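Local structure of pectinesterase (Aspergillus niger, 5C1E) at residues K70-T75 and G132-G137. The protein catalyses the hydrolysis of methyl esters in pectin, releasing methanol and leaving free galacturonate units, and probably aids maceration and soft-rotting of plant tissue. Numbering follows the deposited sequence.
Sequences KDNVVT and GCQFSG
G132 offers its backbone carbonyl to the amide of N72, the one hydrogen bond that joins K70-T75 to G132-G137. N72 ND2 lies 2.9 Å from G132 O, and the N-H points at the oxygen almost straight, at 162°. The donor lies in the plane of the G132 carbonyl, with a C=O...N angle of 150°, and the oxygen in turn lies practically in the N72 amide plane. The CG of N72 is turned away from its own carbonyl carbon and stands beside its backbone N (chi1 -68°), which carries the amide across toward the turn at G132, where a left-handed backbone conformation turns the chain just before strand 134-136. N72 OD1, 3.4 Å from G132 O, is a second acceptor and makes no bond with it. N72 ND2 also donates to N107 OD1, so two oxygens grip the amide nitrogen and fix which way round the group sits. At C133 the backbone runs past the same amide, its CA 4.0 Å from N72 ND2, while its CB points away from K70-T75. Q134 returns toward N72: its CG comes within 4.1 Å of N72 ND2, and from there the extended chain takes NE2 to a weak hydrogen bond with Y69 O, just ahead of K70. The direct contact ends at Q134, because strand 107-110 then lies between the two strands. The contact belongs to the right-handed parallel beta-helix of pectin methylesterases, at a corner where loops lead into one of its parallel sheets. There strand 107-110 runs between strands 74-78 and 134-136, so N72 and its partner N107 link three successive coils, with strand 155-158 following on beyond 134-136.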
ATOM      1  N   LYS A  70     -11.523  -2.368   8.934  1.00 16.50           N
ATOM      2  CA  LYS A  70     -11.569  -2.501  10.404  1.00 17.81           C
ATOM      3  C   LYS A  70     -12.102  -3.831  10.929  1.00 16.64           C
ATOM      4  O   LYS A  70     -11.812  -4.200  12.069  1.00 17.35           O
ATOM      5  CB  LYS A  70     -12.328  -1.329  11.023  1.00 19.58           C
ATOM      6  CG  LYS A  70     -11.469  -0.071  10.993  1.00 21.42           C
ATOM      7  CD  LYS A  70     -12.187   1.201  11.388  1.00 23.75           C
ATOM      8  CE  LYS A  70     -11.194   2.357  11.400  1.00 25.20           C
ATOM      9  NZ  LYS A  70     -11.666   3.481  12.248  1.00 27.71           N
ATOM     10  N   ASP A  71     -12.884  -4.530  10.122  1.00 16.20           N
ATOM     11  CA  ASP A  71     -13.475  -5.818  10.507  1.00 16.01           C
ATOM     12  C   ASP A  71     -12.806  -7.029   9.864  1.00 15.75           C
ATOM     13  O   ASP A  71     -13.350  -8.148   9.927  1.00 16.18           O
ATOM     14  CB  ASP A  71     -14.976  -5.827  10.175  1.00 17.00           C
ATOM     15  CG  ASP A  71     -15.739  -4.729  10.898  1.00 18.26           C
ATOM     16  OD1 ASP A  71     -15.349  -4.378  12.023  1.00 19.53           O
ATOM     17  OD2 ASP A  71     -16.710  -4.196  10.342  1.00 18.35           O
ATOM     18  N   ASN A  72     -11.626  -6.844   9.261  1.00 15.02           N
ATOM     19  CA  ASN A  72     -10.964  -7.963   8.601  1.00 14.95           C
ATOM     20  C   ASN A  72     -10.660  -9.052   9.643  1.00 15.18           C
ATOM     21  O   ASN A  72     -10.287  -8.756  10.798  1.00 15.74           O
ATOM     22  CB  ASN A  72      -9.668  -7.533   7.921  1.00 14.85           C
ATOM     23  CG  ASN A  72      -9.874  -6.620   6.734  1.00 14.73           C
ATOM     24  OD1 ASN A  72     -10.983  -6.389   6.286  1.00 14.43           O
ATOM     25  ND2 ASN A  72      -8.774  -6.117   6.199  1.00 15.01           N
ATOM     26  N   VAL A  73     -10.840 -10.306   9.240  1.00 15.25           N
ATOM     27  CA  VAL A  73     -10.550 -11.456  10.094  1.00 15.01           C
ATOM     28  C   VAL A  73      -9.556 -12.412   9.430  1.00 14.86           C
ATOM     29  O   VAL A  73      -9.303 -13.502   9.951  1.00 15.10           O
ATOM     30  CB  VAL A  73     -11.834 -12.222  10.494  1.00 15.60           C
ATOM     31  CG1 VAL A  73     -12.602 -11.441  11.553  1.00 15.77           C
ATOM     32  CG2 VAL A  73     -12.718 -12.517   9.277  1.00 16.27           C
ATOM     33  N   VAL A  74      -8.986 -11.997   8.299  1.00 14.50           N
ATOM     34  CA  VAL A  74      -7.975 -12.776   7.588  1.00 14.86           C
ATOM     35  C   VAL A  74      -6.654 -12.037   7.670  1.00 15.44           C
ATOM     36  O   VAL A  74      -6.553 -10.886   7.241  1.00 14.87           O
ATOM     37  CB  VAL A  74      -8.342 -13.016   6.120  1.00 15.55           C
ATOM     38  CG1 VAL A  74      -7.240 -13.800   5.418  1.00 15.44           C
ATOM     39  CG2 VAL A  74      -9.652 -13.771   6.034  1.00 15.85           C
ATOM     40  N   THR A  75      -5.656 -12.686   8.260  1.00 15.75           N
ATOM     41  CA  THR A  75      -4.321 -12.120   8.337  1.00 16.33           C
ATOM     42  C   THR A  75      -3.348 -13.087   7.685  1.00 15.56           C
ATOM     43  O   THR A  75      -3.357 -14.280   8.002  1.00 16.84           O
ATOM     44  CB  THR A  75      -3.930 -11.838   9.801  1.00 16.66           C
ATOM     45  OG1 THR A  75      -4.785 -10.816  10.319  1.00 16.41           O
ATOM     46  CG2 THR A  75      -2.496 -11.336   9.896  1.00 17.62           C
ATOM     47  N   GLY A 132      -9.946  -2.080   1.251  1.00 15.49           N
ATOM     48  CA  GLY A 132     -10.218  -2.495   2.613  1.00 14.71           C
ATOM     49  C   GLY A 132      -9.180  -3.421   3.201  1.00 15.03           C
ATOM     50  O   GLY A 132      -9.507  -4.228   4.073  1.00 14.78           O
ATOM     51  N   CYS A 133      -7.923  -3.302   2.758  1.00 15.49           N
ATOM     52  CA  CYS A 133      -6.845  -4.164   3.242  1.00 15.48           C
ATOM     53  C   CYS A 133      -6.003  -3.451   4.307  1.00 15.54           C
ATOM     54  O   CYS A 133      -6.006  -2.221   4.416  1.00 15.21           O
ATOM     55  CB  CYS A 133      -5.931  -4.579   2.077  1.00 15.85           C
ATOM     56  SG  CYS A 133      -6.719  -5.634   0.854  1.00 16.55           S
ATOM     57  N   GLN A 134      -5.280  -4.232   5.091  1.00 15.97           N
ATOM     58  CA  GLN A 134      -4.269  -3.670   5.979  1.00 16.19           C
ATOM     59  C   GLN A 134      -2.888  -4.157   5.599  1.00 16.57           C
ATOM     60  O   GLN A 134      -2.700  -5.333   5.254  1.00 16.32           O
ATOM     61  CB  GLN A 134      -4.540  -4.033   7.437  1.00 17.31           C
ATOM     62  CG  GLN A 134      -5.940  -3.682   7.928  1.00 19.20           C
ATOM     63  CD  GLN A 134      -6.101  -3.904   9.423  1.00 23.21           C
ATOM     64  OE1 GLN A 134      -5.225  -3.496  10.207  1.00 25.34           O
ATOM     65  NE2 GLN A 134      -7.232  -4.521   9.846  1.00 21.92           N
ATOM     66  N   PHE A 135      -1.915  -3.257   5.723  1.00 15.43           N
ATOM     67  CA  PHE A 135      -0.534  -3.587   5.488  1.00 15.74           C
ATOM     68  C   PHE A 135       0.266  -3.052   6.656  1.00 15.10           C
ATOM     69  O   PHE A 135       0.269  -1.843   6.906  1.00 15.17           O
ATOM     70  CB  PHE A 135      -0.038  -2.989   4.166  1.00 16.00           C
ATOM     71  CG  PHE A 135      -0.954  -3.233   3.020  1.00 16.35           C
ATOM     72  CD1 PHE A 135      -0.813  -4.376   2.254  1.00 17.11           C
ATOM     73  CD2 PHE A 135      -1.938  -2.325   2.693  1.00 16.94           C
ATOM     74  CE1 PHE A 135      -1.658  -4.620   1.191  1.00 16.50           C
ATOM     75  CE2 PHE A 135      -2.778  -2.559   1.620  1.00 17.02           C
ATOM     76  CZ  PHE A 135      -2.636  -3.713   0.878  1.00 16.98           C
ATOM     77  N   SER A 136       0.954  -3.952   7.356  0.50 14.82           N
ATOM     78  CA  SER A 136       1.631  -3.617   8.605  0.50 14.65           C
ATOM     79  C   SER A 136       3.091  -4.053   8.642  0.50 14.94           C
ATOM     80  O   SER A 136       3.435  -5.180   8.265  0.50 14.78           O
ATOM     81  CB  SER A 136       0.877  -4.241   9.780  0.50 14.57           C
ATOM     82  OG  SER A 136      -0.420  -3.684   9.892  0.50 13.76           O
ATOM     83  N   GLY A 137       3.941  -3.127   9.081  1.00 14.99           N
ATOM     84  CA  GLY A 137       5.365  -3.385   9.305  1.00 14.59           C
ATOM     85  C   GLY A 137       5.966  -2.222  10.056  1.00 14.41           C
ATOM     86  O   GLY A 137       5.250  -1.535  10.789  1.00 14.19           O
TER